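AOC_like domain-containing protein (Frankia sp. Cc1.17, PDB 7DVI) catalyses exo-selective intermolecular Diels-Alder reactions on non-natural substrates, using a fold related to the allene oxide cyclase barrel. Local coordinates at residues A[53-56]-A[62-65]; A[74-77]-A[81-84]; A[88-93]-A[145-150]. One frame throughout, in Å; residues are numbered along the deposited sequence. Where two conformers were deposited one is given.

Interaction 1: A[53-56]-A[62-65]; sequences YDEL and ELLG
Two successive residues, Leu64 and Gly65, stand opposite the single residue Leu56, a classic beta bulge just where the hairpin of strands 49-57 and 63-76 closes. The carbonyl oxygen Leu56 O is gripped twice, by Leu64 N at 2.8 Å and more loosely by Gly65 N at 3.3 Å, both N-H groups arriving from the same face of the carbonyl plane. The return bond from Leu56 N to Gly65 O, 2.8 Å long, completes the hydrogen-bonded pair. Glycine suits position 65 because its backbone (phi 160°, psi -147°) lies where a residue with a CB would be strained. Leucines suit the flanks. Leu63 holds CG opposite its backbone N (chi1 -172°), which brings CD1 to within 3.6 Å of Leu56 O, while Leu64 CB and Leu56 CB meet at 4.3 Å in a buried apolar touch. Glu55 works mostly through its backbone, its CA 3.5 Å from Gly65 O; its carboxylate turns to the hydroxyl of Tyr57. On its other edge strand 49-57 is paired with strand 22-37, whose Ile28 packs on Leu56, while Leu64 bonds through its backbone to Arg93 just past the end of strand 82-92.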
loop_
_atom_site.group_PDB
_atom_site.type_symbol
_atom_site.label_atom_id
_atom_site.label_comp_id
_atom_site.label_asym_id
_atom_site.label_seq_id
_atom_site.Cartn_x
_atom_site.Cartn_y
_atom_site.Cartn_z
ATOM N N TYR A 53 19.079 -7.201 7.887
ATOM C CA TYR A 53 19.219 -6.647 9.258
ATOM C C TYR A 53 20.133 -5.440 9.137
ATOM O O TYR A 53 21.331 -5.621 8.761
ATOM C CB TYR A 53 19.720 -7.764 10.176
ATOM C CG TYR A 53 20.370 -7.338 11.475
ATOM C CD1 TYR A 53 19.984 -6.205 12.171
ATOM C CD2 TYR A 53 21.379 -8.115 12.015
ATOM C CE1 TYR A 53 20.606 -5.835 13.353
ATOM C CE2 TYR A 53 22.004 -7.769 13.198
ATOM C CZ TYR A 53 21.619 -6.624 13.865
ATOM O OH TYR A 53 22.233 -6.330 15.042
ATOM N N ASP A 54 19.575 -4.267 9.396
ATOM C CA ASP A 54 20.227 -2.946 9.236
ATOM C C ASP A 54 20.207 -2.252 10.583
ATOM O O ASP A 54 19.282 -2.522 11.354
ATOM C CB ASP A 54 19.496 -2.018 8.284
ATOM C CG ASP A 54 19.538 -2.444 6.826
ATOM O OD1 ASP A 54 20.176 -3.439 6.548
ATOM O OD2 ASP A 54 18.959 -1.724 6.012
ATOM N N GLU A 55 21.218 -1.429 10.852
ATOM C CA GLU A 55 21.135 -0.426 11.929
ATOM C C GLU A 55 20.697 0.897 11.325
ATOM O O GLU A 55 20.884 1.112 10.112
ATOM C CB GLU A 55 22.480 -0.276 12.630
ATOM C CG GLU A 55 22.791 -1.420 13.559
ATOM C CD GLU A 55 24.152 -1.305 14.235
ATOM O OE1 GLU A 55 24.967 -0.448 13.828
ATOM O OE2 GLU A 55 24.368 -2.045 15.182
ATOM N N LEU A 56 20.097 1.731 12.152
ATOM C CA LEU A 56 19.780 3.112 11.795
ATOM C C LEU A 56 20.480 4.000 12.826
ATOM O O LEU A 56 20.368 3.705 14.032
ATOM C CB LEU A 56 18.266 3.334 11.853
ATOM C CG LEU A 56 17.468 2.823 10.645
ATOM C CD1 LEU A 56 17.363 1.314 10.727
ATOM C CD2 LEU A 56 16.095 3.468 10.619
ATOM N N GLU A 62 24.206 9.101 16.222
ATOM C CA GLU A 62 23.790 8.285 17.397
ATOM C C GLU A 62 22.824 7.171 16.937
ATOM O O GLU A 62 21.981 7.441 16.052
ATOM C CB GLU A 62 23.024 9.153 18.394
ATOM C CG GLU A 62 23.772 10.390 18.866
ATOM C CD GLU A 62 24.621 10.163 20.100
ATOM O OE1 GLU A 62 24.858 11.142 20.835
ATOM O OE2 GLU A 62 25.037 9.007 20.322
ATOM N N LEU A 63 22.887 5.995 17.550
ATOM C CA LEU A 63 21.964 4.857 17.295
ATOM C C LEU A 63 20.493 5.261 17.483
ATOM O O LEU A 63 20.107 5.921 18.499
ATOM C CB LEU A 63 22.345 3.686 18.197
ATOM C CG LEU A 63 21.614 2.363 17.929
ATOM C CD1 LEU A 63 21.973 1.779 16.565
ATOM C CD2 LEU A 63 21.927 1.370 19.021
ATOM N N LEU A 64 19.676 4.936 16.483
ATOM C CA LEU A 64 18.215 5.149 16.554
ATOM C C LEU A 64 17.547 3.798 16.789
ATOM O O LEU A 64 16.567 3.730 17.594
ATOM C CB LEU A 64 17.742 5.838 15.281
ATOM C CG LEU A 64 16.276 6.248 15.241
ATOM C CD1 LEU A 64 15.939 7.333 16.275
ATOM C CD2 LEU A 64 15.943 6.757 13.845
ATOM N N GLY A 65 18.063 2.754 16.155
ATOM C CA GLY A 65 17.638 1.368 16.373
ATOM C C GLY A 65 18.023 0.473 15.214
ATOM O O GLY A 65 19.077 0.714 14.569
#

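Interaction 2: A[74-77]-A[81-84]; sequences RYKK and AVLT. With EDO (1,2-ethanediol), chain D; EDO (1,2-ethanediol), chain F.
Tyr75 sets CG between its backbone N and carbonyl carbon (chi1 65°), and with chi2 at -94° the ring is laid flat over Leu83. The two residues pair in a beta hairpin, strands 63-76 and 82-92, interrupted by a classic bulge in which Arg74 and Tyr75 both face Leu83. Leu83 O accepts two N-H groups in its carbonyl plane, from Arg74 N at 2.7 Å and from Tyr75 N at 3.3 Å; Tyr75 O takes Leu83 N at 2.8 Å. Leu83 CB sits over the ring centre of Tyr75, 3.5 Å from the centroid, a CH-pi contact that needs an aromatic face, and Trp102 meets the same ring edge-to-face. Tyr75 OH is hydrogen-bonded to Asp129 of the second subunit and accepts a bond from O2 of an ethanediol at 2.6 Å; Lys77 brushes Leu83 before its ammonium forms a salt bridge with that same aspartate. With an alanine in place of Tyr75, Leu83 would probably lose the cover over its CB, and the aspartate of the partner chain one of its hydrogen bonds. Nearer the turn, Lys77 N bonds to Ala81 O at 2.9 Å. Arg74 NH1 donates to O2 of another ethanediol, probably from the crystallisation liquor, at 2.8 Å.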
loop_
_atom_site.group_PDB
_atom_site.type_symbol
_atom_site.label_atom_id
_atom_site.label_comp_id
_atom_site.label_asym_id
_atom_site.label_seq_id
_atom_site.Cartn_x
_atom_site.Cartn_y
_atom_site.Cartn_z
ATOM N N ARG A 74 8.172 -9.224 -7.467
ATOM C CA ARG A 74 6.819 -9.820 -7.571
ATOM C C ARG A 74 6.308 -9.801 -9.017
ATOM O O ARG A 74 5.585 -10.715 -9.407
ATOM C CB ARG A 74 5.841 -9.096 -6.633
ATOM C CG ARG A 74 6.057 -9.436 -5.166
ATOM C CD ARG A 74 5.591 -10.840 -4.837
ATOM N NE ARG A 74 4.139 -10.838 -4.875
ATOM C CZ ARG A 74 3.329 -10.349 -3.920
ATOM N NH1 ARG A 74 3.797 -9.905 -2.752
ATOM N NH2 ARG A 74 2.029 -10.295 -4.165
ATOM N N TYR A 75 6.550 -8.754 -9.746
ATOM C CA TYR A 75 6.052 -8.659 -11.143
ATOM C C TYR A 75 6.777 -7.558 -11.902
ATOM O O TYR A 75 7.396 -6.685 -11.259
ATOM C CB TYR A 75 4.539 -8.420 -11.188
ATOM C CG TYR A 75 4.030 -7.109 -10.619
ATOM C CD1 TYR A 75 3.597 -6.996 -9.303
ATOM C CD2 TYR A 75 3.832 -6.015 -11.438
ATOM C CE1 TYR A 75 3.053 -5.820 -8.809
ATOM C CE2 TYR A 75 3.297 -4.832 -10.972
ATOM C CZ TYR A 75 2.909 -4.729 -9.641
ATOM O OH TYR A 75 2.394 -3.528 -9.260
ATOM N N LYS A 76 6.688 -7.627 -13.248
ATOM C CA LYS A 76 7.298 -6.631 -14.162
ATOM C C LYS A 76 6.185 -5.968 -14.973
ATOM O O LYS A 76 5.167 -6.597 -15.299
ATOM C CB LYS A 76 8.392 -7.271 -15.024
ATOM C CG LYS A 76 9.520 -7.910 -14.234
ATOM C CD LYS A 76 10.644 -8.472 -15.090
ATOM C CE LYS A 76 11.346 -9.667 -14.468
ATOM N NZ LYS A 76 12.544 -10.077 -15.244
ATOM N N LYS A 77 6.350 -4.693 -15.210
ATOM C CA LYS A 77 5.396 -3.946 -16.034
ATOM C C LYS A 77 5.929 -3.824 -17.472
ATOM O O LYS A 77 7.164 -3.845 -17.667
ATOM C CB LYS A 77 5.203 -2.579 -15.400
ATOM C CG LYS A 77 4.413 -2.666 -14.093
ATOM C CD LYS A 77 3.426 -1.570 -13.925
ATOM C CE LYS A 77 4.134 -0.280 -13.643
ATOM N NZ LYS A 77 3.172 0.835 -13.727
ATOM N N ALA A 81 9.213 -1.456 -15.246
ATOM C CA ALA A 81 9.306 -1.377 -13.770
ATOM C C ALA A 81 9.343 -2.805 -13.231
ATOM O O ALA A 81 8.657 -3.741 -13.774
ATOM C CB ALA A 81 8.173 -0.558 -13.174
ATOM N N VAL A 82 10.161 -2.988 -12.199
ATOM C CA VAL A 82 10.328 -4.280 -11.491
ATOM C C VAL A 82 9.773 -4.115 -10.052
ATOM O O VAL A 82 10.438 -3.600 -9.155
ATOM C CB VAL A 82 11.782 -4.765 -11.556
ATOM C CG1 VAL A 82 11.950 -6.084 -10.812
ATOM C CG2 VAL A 82 12.293 -4.882 -13.011
ATOM N N LEU A 83 8.539 -4.537 -9.871
ATOM C CA LEU A 83 7.772 -4.243 -8.651
ATOM C C LEU A 83 8.128 -5.312 -7.617
ATOM O O LEU A 83 8.041 -6.543 -7.872
ATOM C CB LEU A 83 6.280 -4.146 -8.977
ATOM C CG LEU A 83 5.766 -2.746 -9.305
ATOM C CD1 LEU A 83 5.882 -1.775 -8.142
ATOM C CD2 LEU A 83 6.470 -2.169 -10.530
ATOM N N THR A 84 8.597 -4.788 -6.502
ATOM C CA THR A 84 9.277 -5.503 -5.414
ATOM C C THR A 84 8.511 -5.192 -4.111
ATOM O O THR A 84 8.297 -3.992 -3.816
ATOM C CB THR A 84 10.751 -5.061 -5.392
ATOM O OG1 THR A 84 11.314 -5.280 -6.689
ATOM C CG2 THR A 84 11.580 -5.841 -4.407
HETATM C C1 EDO D . 1.797 -1.270 -7.079
HETATM O O1 EDO D . 1.569 0.019 -6.620
HETATM C C2 EDO D . 0.547 -2.031 -7.028
HETATM O O2 EDO D . 0.704 -3.426 -7.272
HETATM C C1 EDO F . 0.295 -7.147 -2.068
HETATM O O1 EDO F . -0.406 -8.109 -2.797
HETATM C C2 EDO F . 0.874 -7.779 -0.864
HETATM O O2 EDO F . 1.658 -8.889 -1.190
#

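Interaction 3: A[88-93]-A[145-150]. With EDO (1,2-ethanediol), chain I.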
loop_
_atom_site.group_PDB
_atom_site.type_symbol
_atom_site.label_atom_id
_atom_site.label_comp_id
_atom_site.label_asym_id
_atom_site.label_seq_id
_atom_site.Cartn_x
_atom_site.Cartn_y
_atom_site.Cartn_z
ATOM N N GLU A 88 8.999 -5.118 6.767
ATOM C CA GLU A 88 9.992 -5.033 7.842
ATOM C C GLU A 88 9.362 -4.553 9.171
ATOM O O GLU A 88 8.310 -3.894 9.171
ATOM C CB GLU A 88 11.124 -4.092 7.440
ATOM C CG GLU A 88 10.705 -2.687 7.257
ATOM C CD GLU A 88 11.709 -1.834 6.528
ATOM O OE1 GLU A 88 12.938 -1.968 6.837
ATOM O OE2 GLU A 88 11.237 -0.953 5.767
ATOM N N ASP A 89 10.124 -4.757 10.222
ATOM C CA ASP A 89 9.834 -4.210 11.579
ATOM C C ASP A 89 11.060 -3.423 12.065
ATOM O O ASP A 89 12.171 -3.991 12.052
ATOM C CB ASP A 89 9.427 -5.355 12.473
ATOM C CG ASP A 89 8.223 -6.084 11.909
ATOM O OD1 ASP A 89 7.161 -5.466 11.856
ATOM O OD2 ASP A 89 8.389 -7.250 11.485
ATOM N N LEU A 90 10.825 -2.174 12.470
ATOM C CA LEU A 90 11.837 -1.230 13.001
ATOM C C LEU A 90 11.650 -1.130 14.520
ATOM O O LEU A 90 10.493 -0.907 14.977
ATOM C CB LEU A 90 11.660 0.105 12.295
ATOM C CG LEU A 90 11.786 0.033 10.766
ATOM C CD1 LEU A 90 10.413 0.046 10.102
ATOM C CD2 LEU A 90 12.627 1.177 10.220
ATOM N N PHE A 91 12.709 -1.473 15.247
ATOM C CA PHE A 91 12.781 -1.448 16.729
ATOM C C PHE A 91 13.684 -0.266 17.090
ATOM O O PHE A 91 14.896 -0.351 16.848
ATOM C CB PHE A 91 13.312 -2.799 17.186
ATOM C CG PHE A 91 12.340 -3.919 16.940
ATOM C CD1 PHE A 91 11.375 -4.250 17.878
ATOM C CD2 PHE A 91 12.379 -4.624 15.732
ATOM C CE1 PHE A 91 10.478 -5.281 17.647
ATOM C CE2 PHE A 91 11.509 -5.675 15.511
ATOM C CZ PHE A 91 10.535 -5.984 16.448
ATOM N N LEU A 92 13.084 0.866 17.392
ATOM C CA LEU A 92 13.808 2.133 17.633
ATOM C C LEU A 92 13.801 2.513 19.129
ATOM O O LEU A 92 13.036 1.911 19.925
ATOM C CB LEU A 92 13.188 3.234 16.778
ATOM C CG LEU A 92 12.945 2.867 15.314
ATOM C CD1 LEU A 92 12.393 4.027 14.564
ATOM C CD2 LEU A 92 14.221 2.393 14.645
ATOM N N ARG A 93 14.690 3.454 19.496
ATOM C CA ARG A 93 14.882 3.918 20.899
ATOM C C ARG A 93 13.518 4.427 21.422
ATOM O O ARG A 93 13.193 4.132 22.559
ATOM C CB ARG A 93 16.081 4.886 20.975
ATOM C CG ARG A 93 15.938 6.229 20.251
ATOM C CD ARG A 93 17.225 7.069 20.189
ATOM N NE ARG A 93 17.061 8.344 19.482
ATOM C CZ ARG A 93 17.962 8.892 18.670
ATOM N NH1 ARG A 93 17.694 10.029 18.054
ATOM N NH2 ARG A 93 19.099 8.281 18.432
ATOM N N ALA A 145 17.956 7.117 5.033
ATOM C CA ALA A 145 16.545 6.774 5.331
ATOM C C ALA A 145 15.829 7.964 5.996
ATOM O O ALA A 145 16.472 8.982 6.401
ATOM C CB ALA A 145 16.518 5.504 6.129
ATOM N N ARG A 146 14.510 7.930 5.926
ATOM C CA ARG A 146 13.638 8.854 6.672
ATOM C C ARG A 146 12.381 8.104 7.109
ATOM O O ARG A 146 11.948 7.096 6.443
ATOM C CB ARG A 146 13.379 10.153 5.912
ATOM C CG ARG A 146 12.474 10.069 4.703
ATOM C CD ARG A 146 12.394 11.452 4.093
ATOM N NE ARG A 146 11.694 12.422 4.945
ATOM C CZ ARG A 146 10.375 12.524 5.047
ATOM N NH1 ARG A 146 9.857 13.455 5.823
ATOM N NH2 ARG A 146 9.570 11.690 4.407
ATOM N N ILE A 147 11.858 8.558 8.233
ATOM C CA ILE A 147 10.629 8.015 8.874
ATOM C C ILE A 147 9.750 9.203 9.216
ATOM O O ILE A 147 10.242 10.185 9.798
ATOM C CB ILE A 147 11.017 7.173 10.086
ATOM C CG1 ILE A 147 11.909 6.007 9.673
ATOM C CG2 ILE A 147 9.787 6.706 10.837
ATOM C CD1 ILE A 147 12.604 5.370 10.806
ATOM N N SER A 148 8.509 9.145 8.791
ATOM C CA SER A 148 7.567 10.257 8.965
ATOM C C SER A 148 6.183 9.680 9.289
ATOM O O SER A 148 5.593 9.047 8.410
ATOM C CB SER A 148 7.640 11.115 7.745
ATOM O OG SER A 148 6.755 12.190 7.843
ATOM N N LEU A 149 5.739 9.781 10.551
ATOM C CA LEU A 149 4.414 9.282 10.999
ATOM C C LEU A 149 3.620 10.431 11.637
ATOM O O LEU A 149 4.255 11.326 12.263
ATOM C CB LEU A 149 4.633 8.113 11.952
ATOM C CG LEU A 149 4.812 6.737 11.302
ATOM C CD1 LEU A 149 6.229 6.528 10.781
ATOM C CD2 LEU A 149 4.487 5.647 12.277
ATOM N N HIS A 150 2.291 10.376 11.524
ATOM C CA HIS A 150 1.337 11.490 11.748
ATOM C C HIS A 150 0.083 10.874 12.334
ATOM O O HIS A 150 -0.177 9.668 12.083
ATOM C CB HIS A 150 1.044 12.301 10.457
ATOM C CG HIS A 150 2.283 12.622 9.691
ATOM N ND1 HIS A 150 2.973 13.840 9.834
ATOM C CD2 HIS A 150 3.010 11.880 8.812
ATOM C CE1 HIS A 150 4.064 13.826 9.085
ATOM N NE2 HIS A 150 4.114 12.624 8.444
HETATM C C1 EDO I . 13.228 -1.558 20.801
HETATM O O1 EDO I . 11.983 -0.907 20.701
HETATM C C2 EDO I . 13.162 -2.922 21.357
HETATM O O2 EDO I . 11.986 -3.149 22.093
#
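Leu90, Leu92 and Ile147 meet without any flat group between them; the rings of these segments belong to Phe91 and His150, which take no part in the contact. The Phe91 ring is approached obliquely by C2 of an ethanediol, probably from the crystallisation liquor, whose O1 donates to Leu92 O at 3.1 Å. On the far strand, His150 NE2 shares a 2.7 Å hydrogen bond with Ser148 OG, and its ring meets that of His20 with planes about 20° apart.

The contact itself is purely apolar and rests on one methyl group. Ile147 places CG1 opposite its carbonyl carbon (chi1 -60°) and extends from there (chi2 165°), driving CD1 inward from its strand. There it meets Leu92 CD1 tip to tip at 4.0 Å and Leu90 CD2 at 4.2 Å. Since the CA atoms of Leu90 and Ile147 remain 10.2 Å apart, no backbone bonding is possible, and the gap is spanned by side chains alone. Leucine and isoleucine suit the place, being bulky and without polar atoms to satisfy. This is interior packing across a closed antiparallel barrel, a space that probably receives the substrate in related Diels-Alderases. Strands 82-92 and 143-150 are four places apart around the wall: Leu90 also packs on Ile97 and Ala99 of strand 95-104, and Ile147 on Ile97 and on Ile28 of strand 22-37.

How the interactions relate
All three contacts belong to one closed barrel but do different jobs: interactions 1 and 2 are bulged hairpins in its wall, while interaction 3 reaches across its inside. Interactions 1 and 2 share strand 63-76, yet their centres lie about 29 Å apart, on opposite sides of the chain's centre. Interaction 3 sits close to interaction 1, about 10 Å between centres, and the two are tied by the backbone bond from Arg93 N to Leu64 O, 2.7 Å. It shares strand 82-92 with interaction 2, some 25 Å away between centres. Across the dimer, Lys77 of interaction 2 also bonds to the carbonyl oxygen of His150 of the second subunit, the last residue of segment 145-150.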